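Local coordinates for DisA protein (Sorangium cellulosum, PDB 6CCA), which probably transfers methyl groups to the alpha-carbon of a polyketide intermediate on the disorazol assembly line, as a gem-dimethylating carbon methyltransferase, at residues Ile226-Val231 / Leu253-Thr258; Ser208-Leu213 / Glu244-His249; Tyr154-Trp159 / Met185-Pro190. All blocks are in the same frame, centred on the assembly; numbering follows the deposited sequence.

Contact 1: residues Ile226-Val231 / Leu253-Thr258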
# COMPACT_ATOMS: atom_id res chain seq x y z
N ILE A 226 20.14 6.26 17.19
CA ILE A 226 19.20 5.31 16.65
C ILE A 226 19.00 5.71 15.18
O ILE A 226 18.89 6.93 14.91
CB ILE A 226 17.83 5.41 17.34
CG1 ILE A 226 17.88 5.00 18.83
CG2 ILE A 226 16.83 4.53 16.62
CD1 ILE A 226 18.26 3.57 19.02
N THR A 227 19.06 4.72 14.28
CA THR A 227 19.03 4.95 12.84
C THR A 227 17.83 4.29 12.22
O THR A 227 17.67 3.07 12.33
CB THR A 227 20.31 4.41 12.18
OG1 THR A 227 21.43 4.93 12.87
CG2 THR A 227 20.43 4.87 10.75
N ILE A 228 16.99 5.08 11.56
CA ILE A 228 15.76 4.55 10.97
C ILE A 228 15.86 4.73 9.48
O ILE A 228 16.33 5.76 9.02
CB ILE A 228 14.58 5.33 11.52
CG1 ILE A 228 14.56 5.22 13.04
CG2 ILE A 228 13.29 4.96 10.80
CD1 ILE A 228 13.47 6.06 13.71
N LEU A 229 15.51 3.70 8.73
CA LEU A 229 15.45 3.78 7.27
C LEU A 229 14.01 3.77 6.83
O LEU A 229 13.29 2.87 7.20
CB LEU A 229 16.18 2.59 6.69
CG LEU A 229 15.95 2.26 5.21
CD1 LEU A 229 16.64 3.36 4.43
CD2 LEU A 229 16.56 0.92 4.86
N GLU A 230 13.60 4.73 6.01
CA GLU A 230 12.36 4.62 5.30
C GLU A 230 12.63 4.25 3.86
O GLU A 230 13.37 4.93 3.15
CB GLU A 230 11.54 5.90 5.34
CG GLU A 230 10.22 5.74 4.62
CD GLU A 230 9.25 6.92 4.79
OE1 GLU A 230 9.67 8.02 5.27
OE2 GLU A 230 8.07 6.71 4.35
N VAL A 231 12.01 3.17 3.42
CA VAL A 231 12.08 2.78 2.02
C VAL A 231 10.91 3.29 1.25
O VAL A 231 9.80 3.42 1.79
CB VAL A 231 12.20 1.25 1.87
CG1 VAL A 231 13.55 0.80 2.46
CG2 VAL A 231 11.12 0.53 2.57
N LEU A 253 19.09 10.70 16.83
CA LEU A 253 18.44 10.08 15.70
C LEU A 253 19.15 10.38 14.39
O LEU A 253 19.59 11.53 14.15
CB LEU A 253 16.98 10.55 15.71
CG LEU A 253 16.11 10.17 14.54
CD1 LEU A 253 15.87 8.68 14.60
CD2 LEU A 253 14.81 10.93 14.67
N GLU A 254 19.29 9.36 13.54
CA GLU A 254 19.50 9.57 12.11
C GLU A 254 18.36 8.90 11.31
O GLU A 254 18.07 7.72 11.52
CB GLU A 254 20.78 8.95 11.64
CG GLU A 254 22.02 9.23 12.42
CD GLU A 254 23.10 8.32 11.91
OE1 GLU A 254 23.28 7.15 12.43
OE2 GLU A 254 23.61 8.74 10.86
N TYR A 255 17.77 9.62 10.36
CA TYR A 255 16.71 9.09 9.57
C TYR A 255 17.11 9.12 8.08
O TYR A 255 17.55 10.14 7.56
CB TYR A 255 15.48 9.92 9.82
CG TYR A 255 14.18 9.43 9.24
CD1 TYR A 255 13.86 9.59 7.89
CD2 TYR A 255 13.22 8.86 10.07
CE1 TYR A 255 12.64 9.15 7.36
CE2 TYR A 255 12.01 8.40 9.58
CZ TYR A 255 11.69 8.56 8.23
OH TYR A 255 10.46 8.09 7.79
N PHE A 256 17.06 7.97 7.43
CA PHE A 256 17.36 7.87 6.02
C PHE A 256 16.06 7.87 5.20
O PHE A 256 15.24 6.93 5.23
CB PHE A 256 18.17 6.62 5.74
CG PHE A 256 19.63 6.76 6.06
CD1 PHE A 256 20.07 6.83 7.39
CD2 PHE A 256 20.56 6.85 5.04
CE1 PHE A 256 21.43 7.00 7.69
CE2 PHE A 256 21.94 6.98 5.33
CZ PHE A 256 22.35 7.11 6.64
N TYR A 257 15.88 8.97 4.48
CA TYR A 257 14.81 9.16 3.50
C TYR A 257 15.28 8.59 2.14
O TYR A 257 16.22 9.13 1.54
CB TYR A 257 14.50 10.66 3.42
CG TYR A 257 13.38 11.09 2.49
CD1 TYR A 257 13.41 10.87 1.15
CD2 TYR A 257 12.29 11.76 2.99
CE1 TYR A 257 12.37 11.31 0.31
CE2 TYR A 257 11.30 12.22 2.15
CZ TYR A 257 11.36 11.99 0.82
OH TYR A 257 10.29 12.44 0.05
N THR A 258 14.71 7.47 1.71
CA THR A 258 15.19 6.77 0.53
C THR A 258 14.06 6.42 -0.36
O THR A 258 12.89 6.37 0.09
CB THR A 258 16.00 5.47 0.84
OG1 THR A 258 15.12 4.41 1.12
CG2 THR A 258 16.96 5.68 1.94
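Strands Ile226-Val231 and Leu253-Tyr257 run parallel, their axes approaching to 4.7 Å at an angle of 14°, and Ile226 pairs with Leu253 through to Glu230 with Tyr257. Regular backbone bonds join them, among them Phe256 N to Ile228 O at 2.8 Å. They are the two strands of a beta-alpha-beta unit whose helix is 239-246. On the face of Ile226, Ile228 and Glu230, Ile228 CD1 meets Leu253 CD1 at 3.7 Å, and Ile228 CG2 lies against the CE2 side of the Tyr255 ring. Tyr255 OH donates to Glu230 OE1 at 2.6 Å. The oxygen lies in the ring plane, but the hydroxyl reaches it from above the carboxylate plane, and the two planes stand 89° apart. The extended Glu230 chain carries OE1 out to this hydroxyl. On the face of Thr227 and Leu229, Thr227 OG1 donates to Glu254 OE1 at 2.9 Å, again from above the carboxylate. Glu254 OE2 forms a salt bridge with Arg299. At the end of the pair, Thr258 OG1 donates to Glu230 O at 2.7 Å. Glu230 OE1 has a second partner in Thr239 OG1, so two hydroxyls grip this buried oxygen and help to fix the rotation of the carboxylate.

Contact 2: residues Ser208-Leu213 / Glu244-His249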
# COMPACT_ATOMS: atom_id res chain seq x y z
N SER A 208 4.52 3.58 16.74
CA SER A 208 5.47 2.53 16.82
C SER A 208 6.86 3.06 16.95
O SER A 208 7.67 2.53 17.69
CB SER A 208 5.37 1.59 15.64
OG SER A 208 4.07 0.99 15.44
N LEU A 209 7.19 4.09 16.16
CA LEU A 209 8.52 4.62 16.18
C LEU A 209 8.85 5.28 17.52
O LEU A 209 9.97 5.15 18.04
CB LEU A 209 8.74 5.60 15.00
CG LEU A 209 8.54 5.01 13.60
CD1 LEU A 209 8.69 6.16 12.58
CD2 LEU A 209 9.45 3.85 13.22
N LEU A 210 7.90 6.03 18.06
CA LEU A 210 8.11 6.72 19.29
C LEU A 210 8.23 5.74 20.45
O LEU A 210 9.04 5.95 21.37
CB LEU A 210 6.99 7.70 19.52
CG LEU A 210 7.05 8.93 18.59
CD1 LEU A 210 5.92 9.87 18.87
CD2 LEU A 210 8.35 9.71 18.68
N VAL A 211 7.48 4.64 20.39
CA VAL A 211 7.62 3.60 21.44
C VAL A 211 9.00 2.97 21.37
O VAL A 211 9.70 2.73 22.39
CB VAL A 211 6.47 2.60 21.32
CG1 VAL A 211 6.78 1.26 21.99
CG2 VAL A 211 5.22 3.28 21.85
N PHE A 212 9.47 2.78 20.16
CA PHE A 212 10.82 2.25 19.99
C PHE A 212 11.85 3.19 20.59
O PHE A 212 12.74 2.76 21.36
CB PHE A 212 11.12 2.00 18.51
CG PHE A 212 12.43 1.35 18.28
CD1 PHE A 212 13.58 2.07 18.23
CD2 PHE A 212 12.50 -0.04 18.24
CE1 PHE A 212 14.79 1.41 18.03
CE2 PHE A 212 13.69 -0.70 18.04
CZ PHE A 212 14.84 0.04 17.95
N LEU A 213 11.75 4.45 20.25
CA LEU A 213 12.70 5.42 20.72
C LEU A 213 12.66 5.54 22.24
O LEU A 213 13.67 5.62 22.86
CB LEU A 213 12.51 6.78 20.05
CG LEU A 213 12.97 6.78 18.60
CD1 LEU A 213 12.37 7.90 17.78
CD2 LEU A 213 14.45 6.86 18.51
N GLU A 244 8.17 15.38 11.76
CA GLU A 244 7.77 16.33 12.79
C GLU A 244 7.63 15.62 14.15
O GLU A 244 8.09 16.14 15.18
CB GLU A 244 6.48 17.04 12.41
CG GLU A 244 6.09 18.14 13.40
CD GLU A 244 7.14 19.27 13.54
OE1 GLU A 244 8.04 19.49 12.66
OE2 GLU A 244 7.14 19.95 14.57
N ALA A 245 7.01 14.44 14.16
CA ALA A 245 6.84 13.71 15.46
C ALA A 245 8.18 13.29 16.03
O ALA A 245 8.38 13.20 17.25
CB ALA A 245 5.95 12.48 15.28
N LEU A 246 9.13 13.00 15.16
CA LEU A 246 10.41 12.52 15.64
C LEU A 246 11.38 13.62 16.03
O LEU A 246 12.43 13.31 16.58
CB LEU A 246 11.04 11.59 14.62
CG LEU A 246 10.72 10.10 14.72
CD1 LEU A 246 9.27 9.79 14.93
CD2 LEU A 246 11.22 9.42 13.46
N SER A 247 11.08 14.86 15.67
CA SER A 247 12.12 15.89 15.59
C SER A 247 12.67 16.23 16.98
O SER A 247 13.80 16.63 17.08
CB SER A 247 11.65 17.16 14.88
OG SER A 247 10.52 17.67 15.54
N SER A 248 11.86 16.03 18.03
CA SER A 248 12.33 16.18 19.41
C SER A 248 13.39 15.18 19.82
O SER A 248 14.05 15.43 20.84
CB SER A 248 11.18 16.09 20.42
OG SER A 248 10.71 14.74 20.53
N HIS A 249 13.57 14.06 19.10
CA HIS A 249 14.67 13.14 19.33
C HIS A 249 15.86 13.40 18.48
O HIS A 249 16.76 12.55 18.41
CB HIS A 249 14.27 11.68 19.04
CG HIS A 249 13.35 11.12 20.06
ND1 HIS A 249 11.99 11.35 20.04
CD2 HIS A 249 13.60 10.39 21.17
CE1 HIS A 249 11.44 10.75 21.07
NE2 HIS A 249 12.38 10.14 21.77
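Two helices of the Rossmann-like methyltransferase fold meet here, beside the mostly parallel sheet. Helix 196-216 leads into strand 226-231, and helix 239-246 is the crossover helix that follows that strand. Leu209, Leu210 and Leu213 of the first helix face Ala245, Leu246 and His249 of segment 244-249. No hydrogen bond crosses between the two segments. Leu246 is the common apolar partner of the three leucines. Leu210 CD2 touches Leu246 CD1 at 3.9 Å. Leu213 CD1 touches Leu246 CG, the two side chains crossing at about a right angle. Leu209 CD1 reaches the other branch, Leu246 CD2, at 4.2 Å. The same Leu210 CD2 packs on Ala245 O at 3.8 Å and on His249 CE1 at 4.0 Å, so one methyl group joins three residues. On the side facing the sheet, Leu246 also rests on Ile228, which ties the pair to the strands. His249 N bonds back to Leu246 O. The His249 side chain leaves the backbone toward helix 196-216, and chi1 of -72° sets the ring beside Leu213. ND1 is buried here and has no partner in the model. The ring forms a CH-pi contact: Leu213 CB stands over one face, 4.0 Å from the centroid of the His249 ring and offset toward its rim.

Contact 3: residues Tyr154-Trp159 / Met185-Pro190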
# COMPACT_ATOMS: atom_id res chain seq x y z
N TYR A 154 -11.23 8.89 -2.21
CA TYR A 154 -11.22 7.66 -2.99
C TYR A 154 -12.24 7.77 -4.15
O TYR A 154 -11.92 7.41 -5.29
CB TYR A 154 -11.56 6.45 -2.11
CG TYR A 154 -10.62 6.31 -0.91
CD1 TYR A 154 -10.82 7.07 0.24
CD2 TYR A 154 -9.58 5.45 -0.92
CE1 TYR A 154 -9.98 7.03 1.30
CE2 TYR A 154 -8.68 5.39 0.15
CZ TYR A 154 -8.89 6.17 1.27
OH TYR A 154 -8.08 6.17 2.41
N VAL A 155 -13.41 8.31 -3.86
CA VAL A 155 -14.46 8.51 -4.87
C VAL A 155 -13.93 9.46 -5.96
O VAL A 155 -14.02 9.20 -7.16
CB VAL A 155 -15.75 9.06 -4.24
CG1 VAL A 155 -16.75 9.47 -5.30
CG2 VAL A 155 -16.36 8.00 -3.33
N ARG A 156 -13.35 10.56 -5.50
CA ARG A 156 -12.75 11.54 -6.39
C ARG A 156 -11.74 10.90 -7.34
O ARG A 156 -11.82 11.07 -8.55
CB ARG A 156 -12.08 12.66 -5.59
CG ARG A 156 -13.03 13.76 -5.13
CD ARG A 156 -12.27 14.97 -4.64
NE ARG A 156 -11.48 15.60 -5.70
CZ ARG A 156 -10.15 15.61 -5.74
NH1 ARG A 156 -9.45 15.04 -4.77
NH2 ARG A 156 -9.52 16.20 -6.74
N LEU A 157 -10.79 10.15 -6.77
CA LEU A 157 -9.78 9.49 -7.58
C LEU A 157 -10.42 8.51 -8.61
O LEU A 157 -10.00 8.43 -9.74
CB LEU A 157 -8.81 8.74 -6.68
CG LEU A 157 -7.76 7.95 -7.49
CD1 LEU A 157 -7.02 8.88 -8.43
CD2 LEU A 157 -6.75 7.22 -6.60
N LEU A 158 -11.35 7.65 -8.14
CA LEU A 158 -12.00 6.71 -9.07
C LEU A 158 -12.71 7.45 -10.18
O LEU A 158 -12.69 7.01 -11.32
CB LEU A 158 -13.01 5.86 -8.35
CG LEU A 158 -12.45 4.80 -7.44
CD1 LEU A 158 -13.58 4.02 -6.88
CD2 LEU A 158 -11.58 3.82 -8.25
N TRP A 159 -13.39 8.54 -9.86
CA TRP A 159 -14.09 9.34 -10.88
C TRP A 159 -13.14 9.97 -11.89
O TRP A 159 -13.38 9.90 -13.08
CB TRP A 159 -15.02 10.40 -10.25
CG TRP A 159 -16.03 10.91 -11.23
CD1 TRP A 159 -16.01 12.13 -11.87
CD2 TRP A 159 -17.12 10.17 -11.80
NE1 TRP A 159 -17.07 12.19 -12.75
CE2 TRP A 159 -17.74 11.00 -12.75
CE3 TRP A 159 -17.63 8.91 -11.57
CZ2 TRP A 159 -18.89 10.62 -13.43
CZ3 TRP A 159 -18.73 8.50 -12.28
CH2 TRP A 159 -19.37 9.37 -13.19
N MET A 185 -0.11 16.48 -6.84
CA MET A 185 -0.61 15.57 -5.81
C MET A 185 -2.08 15.88 -5.46
O MET A 185 -2.60 15.47 -4.38
CB MET A 185 0.25 15.73 -4.54
CG MET A 185 1.64 15.15 -4.69
SD MET A 185 1.62 13.36 -4.79
CE MET A 185 3.08 13.04 -5.78
N ASP A 186 -2.77 16.59 -6.36
CA ASP A 186 -4.14 17.00 -6.10
C ASP A 186 -5.09 15.82 -5.78
O ASP A 186 -6.09 15.98 -5.04
CB ASP A 186 -4.68 17.76 -7.32
CG ASP A 186 -3.93 19.09 -7.56
OD1 ASP A 186 -2.92 19.36 -6.84
OD2 ASP A 186 -4.37 19.81 -8.46
N LEU A 187 -4.84 14.71 -6.45
CA LEU A 187 -5.69 13.50 -6.25
C LEU A 187 -5.08 12.50 -5.29
O LEU A 187 -5.82 11.85 -4.53
CB LEU A 187 -5.92 12.75 -7.57
CG LEU A 187 -6.82 13.45 -8.58
CD1 LEU A 187 -6.90 12.59 -9.85
CD2 LEU A 187 -8.21 13.66 -8.02
N MET A 188 -3.77 12.27 -5.40
CA MET A 188 -3.11 11.25 -4.54
C MET A 188 -2.87 11.73 -3.12
O MET A 188 -2.97 10.97 -2.15
CB MET A 188 -1.83 10.70 -5.16
CG MET A 188 -2.05 9.76 -6.35
SD MET A 188 -3.20 8.35 -6.11
CE MET A 188 -2.28 7.12 -7.05
N GLY A 189 -2.60 13.01 -2.98
CA GLY A 189 -2.21 13.58 -1.70
C GLY A 189 -3.30 13.31 -0.69
O GLY A 189 -3.02 12.74 0.37
N PRO A 190 -4.54 13.69 -1.02
CA PRO A 190 -5.63 13.49 -0.08
C PRO A 190 -5.94 12.03 0.28
O PRO A 190 -6.76 11.79 1.21
CB PRO A 190 -6.83 14.16 -0.76
CG PRO A 190 -6.22 15.13 -1.76
CD PRO A 190 -4.95 14.52 -2.18
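This is a mainly apolar side-chain contact between helix 152-163 and segment 185-190, which runs into the short helix 189-192. It lies among the helices that precede the methyltransferase sheet in the chain, and helix 342-346, from later in the chain, covers it too. Leu187 is the central residue, and its two methyl branches have different partners. Leu187 CD1 meets Leu157 CD1 at 4.0 Å, the two side chains crossing at a slant. Leu187 CD2 sits over one face of the Arg156 guanidinium, 3.6 Å from Arg156 CZ. Leu157 also uses both branches, and its CD2 touches Met188 SD at 3.8 Å. The Met188 chain starts away from helix 152-163 and bends at chi2 (-52°), which brings the sulfur back to Leu157. Outside the two segments, Leu157 also packs on Phe343 of helix 342-346, and Met188 on Phe180. Arg156 borders the contact on its exposed side. Its chain bends at chi3 (64°), and the guanidinium has Asp186 O at its edge, in its plane. Arg156 NH1 is 3.5 Å from that Asp186 O, and no hydrogen bond is formed. The Asp186 carboxylate stays well apart, with OD2 6.5 Å from Arg156 NH2. Any attraction between the two charges is therefore probably weak. The segments are held by van der Waals contact of Leu157, Leu187 and the flat Arg156 guanidinium, with Met188 adding less.

In the fold
Along the chain, contact 3 closes before the others open. Contacts 1 and 2 then alternate: helix 196-216, strand 226-231, helix 239-246 and strand 253-257 follow in that order. Their centres are 12 Å apart and they touch. Leu246 packs on Leu253 and Tyr255, while Phe212 and Leu213 pack on Ile226. Together they join the sheet of the methyltransferase fold to two helices on one of its faces. Contact 3 is separate, its centre 29 Å from both other centres. Its nearest atoms are about 9 Å from contact 1 and about 16 Å from contact 2. Helix 189-192 is followed by helix 196-216, so the chain enters the methyltransferase fold here; helix 342-346 later returns to contact 3.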